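Local coordinates for protein FI20010p1 (Drosophila melanogaster, PDB 7CFB) that probably acts, as Krimper, in piRNA amplification and gene silencing, where its extended Tudor domains are thought to bring Piwi-family proteins together, at residues Asn62-Ala67 / Cys159-Cys164; Lys178-Glu183 / Val190-Ile195. One frame throughout, in Å; residues are numbered along the deposited sequence.

Overall arrangement
Both contacts belong to one mixed sheet, in which strands 157-161 and 189-194 are neighbours, and their centres lie about 8 Å apart. Contact 1 is buried: two short strands far apart in sequence meet through one antiparallel pair and small apolar side chains, with a water where they part. Contact 2 is a local hairpin, partly buried, with Ile179, Val181, Ala191 and Pro193 on one face, and on the other charged side chains interleaved with Val190 and Val194. Ala191 ties the two together, its N lying 3.1 Å from Asp160 O and its O 3.1 Å from Ile162 N, both probable hydrogen bonds.

Contact 1 of 2, residues Asn62-Ala67 / Cys159-Cys164; sequences NCAYVA and CDLINC
Ala64 and Cys159 face each other as an antiparallel hydrogen-bonded pair, and the two backbone bonds between them carry the direct polar part of this contact. Ala64 N gives its proton to Cys159 O at 3.0 Å, while Cys159 N returns one to Ala64 O at 2.8 Å, a more bent bond with an N-H...O angle of 144°. The pairing is brief, because the axes of strands 64-67 and 159-161 are turned 116° from one another and the chains soon part.

The apolar contacts lie on the face that carries the side chains of Ala64 and Cys159. Leu161 reaches back with one branch, setting CD1 3.6 Å from Ala64 CB; its CG, anti to its own carbonyl carbon (chi1 -76°), sits a little farther from the same methyl. Farther along the strand, Val66 CG2 approaches Cys159 CB at 4.4 Å, a looser touch. Cys159 meets strand 64-67 through CB, which also packs against Ala64 O, while its side chain touches Ala191 on the next strand.

Where the backbones separate, a water takes over. It accepts from Leu161 N at 2.9 Å and donates weakly to Asn62 O, so the amide of Leu161 has a partner although no strand residue of 62-67 lies opposite it.

Strand 64-67 is flanked on its other side by strand 49-57, with Val57 against Ala64 and Ala52 against Val66. Strand 64-67 therefore sits between 49-57 and 157-161, a strongly twisted antiparallel crossing that brings distant parts of the chain together in the five-stranded mixed sheet, consistent with the OB-type, staphylococcal-nuclease-like part that accompanies the Tudor barrel in extended Tudor domains.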
loop_
_atom_site.group_PDB
_atom_site.type_symbol
_atom_site.label_atom_id
_atom_site.label_comp_id
_atom_site.label_asym_id
_atom_site.label_seq_id
_atom_site.Cartn_x
_atom_site.Cartn_y
_atom_site.Cartn_z
ATOM N N ASN A 62 -15.458 -4.949 1.821
ATOM C CA ASN A 62 -16.303 -4.030 1.013
ATOM C C ASN A 62 -15.533 -2.824 0.445
ATOM O O ASN A 62 -15.615 -2.624 -0.733
ATOM C CB ASN A 62 -17.637 -3.695 1.685
ATOM C CG ASN A 62 -18.708 -3.224 0.723
ATOM O OD1 ASN A 62 -18.550 -3.300 -0.493
ATOM N ND2 ASN A 62 -19.791 -2.690 1.266
ATOM N N CYS A 63 -14.770 -2.094 1.250
ATOM C CA CYS A 63 -14.079 -0.848 0.859
ATOM C C CYS A 63 -12.982 -1.075 -0.180
ATOM O O CYS A 63 -12.486 -2.173 -0.297
ATOM C CB CYS A 63 -13.325 -0.299 2.047
ATOM S SG CYS A 63 -11.733 -1.134 2.144
ATOM N N ALA A 64 -12.659 -0.003 -0.889
ATOM C CA ALA A 64 -11.629 0.089 -1.935
ATOM C C ALA A 64 -10.587 1.133 -1.528
ATOM O O ALA A 64 -10.742 1.757 -0.512
ATOM C CB ALA A 64 -12.249 0.444 -3.240
ATOM N N TYR A 65 -9.498 1.195 -2.270
ATOM C CA TYR A 65 -8.416 2.166 -1.999
ATOM C C TYR A 65 -8.022 2.891 -3.284
ATOM O O TYR A 65 -7.894 2.265 -4.303
ATOM C CB TYR A 65 -7.244 1.463 -1.334
ATOM C CG TYR A 65 -7.485 1.033 0.083
ATOM C CD1 TYR A 65 -8.086 -0.173 0.369
ATOM C CD2 TYR A 65 -7.095 1.825 1.139
ATOM C CE1 TYR A 65 -8.308 -0.578 1.666
ATOM C CE2 TYR A 65 -7.303 1.437 2.442
ATOM C CZ TYR A 65 -7.912 0.232 2.705
ATOM O OH TYR A 65 -8.128 -0.155 3.973
ATOM N N VAL A 66 -7.834 4.200 -3.188
ATOM C CA VAL A 66 -7.407 5.024 -4.346
ATOM C C VAL A 66 -6.092 5.713 -4.002
ATOM O O VAL A 66 -5.883 6.014 -2.848
ATOM C CB VAL A 66 -8.483 6.008 -4.820
ATOM C CG1 VAL A 66 -9.675 5.284 -5.394
ATOM C CG2 VAL A 66 -8.903 6.959 -3.732
ATOM N N ALA A 67 -5.226 5.863 -4.995
ATOM C CA ALA A 67 -3.904 6.483 -4.810
ATOM C C ALA A 67 -3.630 7.493 -5.910
ATOM O O ALA A 67 -3.798 7.164 -7.064
ATOM C CB ALA A 67 -2.847 5.427 -4.765
ATOM N N CYS A 159 -11.623 4.216 0.627
ATOM C CA CYS A 159 -12.722 4.789 -0.153
ATOM C C CYS A 159 -13.924 3.848 -0.210
ATOM O O CYS A 159 -13.772 2.728 -0.640
ATOM C CB CYS A 159 -12.193 4.985 -1.562
ATOM S SG CYS A 159 -13.284 5.912 -2.650
ATOM N N ASP A 160 -15.086 4.366 0.145
ATOM C CA ASP A 160 -16.351 3.622 0.005
ATOM C C ASP A 160 -16.850 3.957 -1.393
ATOM O O ASP A 160 -17.194 5.089 -1.626
ATOM C CB ASP A 160 -17.304 3.994 1.141
ATOM C CG ASP A 160 -18.719 3.464 0.988
ATOM O OD1 ASP A 160 -18.985 2.774 0.011
ATOM O OD2 ASP A 160 -19.533 3.763 1.848
ATOM N N LEU A 161 -16.799 3.006 -2.311
ATOM C CA LEU A 161 -17.262 3.261 -3.692
ATOM C C LEU A 161 -18.758 2.973 -3.741
ATOM O O LEU A 161 -19.137 1.917 -3.315
ATOM C CB LEU A 161 -16.503 2.388 -4.686
ATOM C CG LEU A 161 -15.073 2.803 -5.011
ATOM C CD1 LEU A 161 -14.389 1.764 -5.843
ATOM C CD2 LEU A 161 -14.995 4.144 -5.688
ATOM N N ILE A 162 -19.547 3.885 -4.289
ATOM C CA ILE A 162 -21.022 3.728 -4.327
ATOM C C ILE A 162 -21.506 3.782 -5.767
ATOM O O ILE A 162 -20.755 4.191 -6.616
ATOM C CB ILE A 162 -21.692 4.806 -3.468
ATOM C CG1 ILE A 162 -21.499 6.191 -4.068
ATOM C CG2 ILE A 162 -21.191 4.751 -2.044
ATOM C CD1 ILE A 162 -22.043 7.276 -3.225
ATOM N N ASN A 163 -22.723 3.298 -5.992
ATOM C CA ASN A 163 -23.380 3.279 -7.316
ATOM C C ASN A 163 -22.510 2.531 -8.321
ATOM O O ASN A 163 -22.308 3.037 -9.390
ATOM C CB ASN A 163 -23.762 4.682 -7.777
ATOM C CG ASN A 163 -24.442 5.526 -6.721
ATOM O OD1 ASN A 163 -24.198 6.719 -6.639
ATOM N ND2 ASN A 163 -25.306 4.942 -5.921
ATOM N N CYS A 164 -21.948 1.399 -7.929
ATOM C CA CYS A 164 -21.123 0.644 -8.889
ATOM C C CYS A 164 -21.054 -0.824 -8.481
ATOM O O CYS A 164 -21.392 -1.139 -7.360
ATOM C CB CYS A 164 -19.707 1.195 -8.967
ATOM S SG CYS A 164 -18.825 1.136 -7.395
HETATM O O HOH W 1 -17.198 0.208 -1.540
#

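Contact 2 of 2, residues Lys178-Glu183 / Val190-Ile195; sequences KIRVHE and VAEPVI
The His182 imidazole turns an edge to Glu192: OE1 lies near the ring plane, 3.2 Å from CE1, with ring and carboxylate planes 30° apart. CG of His182 is anti to its own carbonyl carbon (chi1 -73°), the setting from which the ring reaches Glu192. At another point of the rim, and in plane, ND1 makes a weak bond of 3.4 Å to Arg180 O, a carbonyl that also accepts from Glu192 N. The Arg180 guanidinium has Val194 CG1 oblique to it, 3.6 Å from NE; the two side chains cross at about a right angle. An alanine in place of His182 would probably leave Glu192 CB and OE1 without their ring neighbour and cost Arg180 O its second donor.

The backbones pair antiparallel, with Arg180 N to Glu192 O at 2.7 Å, until His182 and Glu183 both face Val190 in a classic beta bulge. Val190 O takes a weak bond from His182 N and a straighter one from Glu183 N at 3.0 Å, the latter on a lone pair. Beyond it the Glu183 and Val190 side chains lie side by side. On the opposite face Ile179 CD1 packs 3.7 Å from Ala191 CB.

Strand 49-57 pairs with the far edge of strand 176-184, with Val50 against Ile179 and Val181, while strand 157-161 lies along strand 189-194, Leu161 touching Pro193, placing the hairpin between those two strands.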
loop_
_atom_site.group_PDB
_atom_site.type_symbol
_atom_site.label_atom_id
_atom_site.label_comp_id
_atom_site.label_asym_id
_atom_site.label_seq_id
_atom_site.Cartn_x
_atom_site.Cartn_y
_atom_site.Cartn_z
ATOM N N LYS A 178 -11.611 7.655 -12.830
ATOM C CA LYS A 178 -12.088 8.986 -12.407
ATOM C C LYS A 178 -13.195 8.756 -11.387
ATOM O O LYS A 178 -14.035 7.945 -11.648
ATOM C CB LYS A 178 -12.531 9.848 -13.587
ATOM C CG LYS A 178 -11.522 9.996 -14.713
ATOM C CD LYS A 178 -11.917 11.004 -15.754
ATOM C CE LYS A 178 -10.920 11.103 -16.890
ATOM N NZ LYS A 178 -9.528 11.339 -16.432
ATOM N N ILE A 179 -13.129 9.427 -10.252
ATOM C CA ILE A 179 -14.141 9.254 -9.181
ATOM C C ILE A 179 -14.762 10.601 -8.826
ATOM O O ILE A 179 -14.040 11.558 -8.778
ATOM C CB ILE A 179 -13.516 8.611 -7.928
ATOM C CG1 ILE A 179 -12.273 9.362 -7.473
ATOM C CG2 ILE A 179 -13.245 7.128 -8.120
ATOM C CD1 ILE A 179 -11.940 9.154 -6.050
ATOM N N ARG A 180 -16.078 10.627 -8.656
ATOM C CA ARG A 180 -16.752 11.834 -8.141
ATOM C C ARG A 180 -16.670 11.716 -6.627
ATOM O O ARG A 180 -17.242 10.805 -6.102
ATOM C CB ARG A 180 -18.231 11.954 -8.501
ATOM C CG ARG A 180 -18.628 11.389 -9.844
ATOM C CD ARG A 180 -20.069 11.722 -10.137
ATOM N NE ARG A 180 -20.294 11.647 -11.562
ATOM C CZ ARG A 180 -20.409 12.693 -12.340
ATOM N NH1 ARG A 180 -20.357 13.893 -11.814
ATOM N NH2 ARG A 180 -20.607 12.536 -13.626
ATOM N N VAL A 181 -16.011 12.650 -5.980
ATOM C CA VAL A 181 -15.848 12.590 -4.513
ATOM C C VAL A 181 -17.095 13.165 -3.837
ATOM O O VAL A 181 -17.318 14.325 -3.950
ATOM C CB VAL A 181 -14.572 13.356 -4.142
ATOM C CG1 VAL A 181 -14.201 13.233 -2.691
ATOM C CG2 VAL A 181 -13.428 12.968 -5.039
ATOM N N HIS A 182 -17.944 12.310 -3.299
ATOM C CA HIS A 182 -19.125 12.772 -2.533
ATOM C C HIS A 182 -18.703 13.323 -1.178
ATOM O O HIS A 182 -19.192 14.337 -0.792
ATOM C CB HIS A 182 -20.131 11.642 -2.325
ATOM C CG HIS A 182 -20.898 11.236 -3.534
ATOM N ND1 HIS A 182 -20.299 10.945 -4.720
ATOM C CD2 HIS A 182 -22.210 11.026 -3.721
ATOM C CE1 HIS A 182 -21.199 10.612 -5.596
ATOM N NE2 HIS A 182 -22.365 10.654 -5.006
ATOM N N GLU A 183 -17.881 12.593 -0.444
ATOM C CA GLU A 183 -17.473 13.087 0.875
ATOM C C GLU A 183 -16.004 12.803 1.117
ATOM O O GLU A 183 -15.515 11.784 0.719
ATOM C CB GLU A 183 -18.207 12.386 2.013
ATOM C CG GLU A 183 -19.702 12.444 1.911
ATOM C CD GLU A 183 -20.439 11.554 2.887
ATOM O OE1 GLU A 183 -19.989 11.425 4.026
ATOM O OE2 GLU A 183 -21.444 11.009 2.496
ATOM N N VAL A 190 -15.966 8.948 0.326
ATOM C CA VAL A 190 -17.156 8.348 -0.298
ATOM C C VAL A 190 -17.080 8.865 -1.722
ATOM O O VAL A 190 -17.171 10.046 -1.903
ATOM C CB VAL A 190 -18.455 8.733 0.418
ATOM C CG1 VAL A 190 -19.654 8.306 -0.385
ATOM C CG2 VAL A 190 -18.509 8.169 1.818
ATOM N N ALA A 191 -16.842 7.977 -2.663
ATOM C CA ALA A 191 -16.681 8.375 -4.070
ATOM C C ALA A 191 -17.426 7.419 -5.001
ATOM O O ALA A 191 -17.589 6.288 -4.682
ATOM C CB ALA A 191 -15.225 8.415 -4.416
ATOM N N GLU A 192 -17.828 7.933 -6.145
ATOM C CA GLU A 192 -18.555 7.162 -7.164
ATOM C C GLU A 192 -17.685 7.140 -8.413
ATOM O O GLU A 192 -17.307 8.175 -8.853
ATOM C CB GLU A 192 -19.902 7.844 -7.365
ATOM C CG GLU A 192 -20.522 7.585 -8.704
ATOM C CD GLU A 192 -21.947 8.078 -8.811
ATOM O OE1 GLU A 192 -22.363 8.812 -7.959
ATOM O OE2 GLU A 192 -22.597 7.723 -9.751
ATOM N N PRO A 193 -17.308 5.991 -8.981
ATOM C CA PRO A 193 -16.488 6.014 -10.153
ATOM C C PRO A 193 -17.281 6.500 -11.359
ATOM O O PRO A 193 -18.438 6.274 -11.421
ATOM C CB PRO A 193 -16.071 4.564 -10.331
ATOM C CG PRO A 193 -17.130 3.793 -9.648
ATOM C CD PRO A 193 -17.589 4.663 -8.510
ATOM N N VAL A 194 -16.607 7.188 -12.258
ATOM C CA VAL A 194 -17.260 7.609 -13.514
ATOM C C VAL A 194 -16.808 6.584 -14.546
ATOM O O VAL A 194 -15.631 6.243 -14.574
ATOM C CB VAL A 194 -16.990 9.074 -13.882
ATOM C CG1 VAL A 194 -17.342 9.980 -12.732
ATOM C CG2 VAL A 194 -15.570 9.311 -14.296
ATOM N N ILE A 195 -17.789 6.022 -15.234
ATOM C CA ILE A 195 -17.633 4.883 -16.181
ATOM C C ILE A 195 -16.785 5.287 -17.387
ATOM O O ILE A 195 -15.705 4.694 -17.533
ATOM C CB ILE A 195 -19.026 4.364 -16.570
ATOM C CG1 ILE A 195 -19.844 5.452 -17.264
ATOM C CG2 ILE A 195 -19.758 3.843 -15.348
ATOM C CD1 ILE A 195 -21.144 4.976 -17.872
#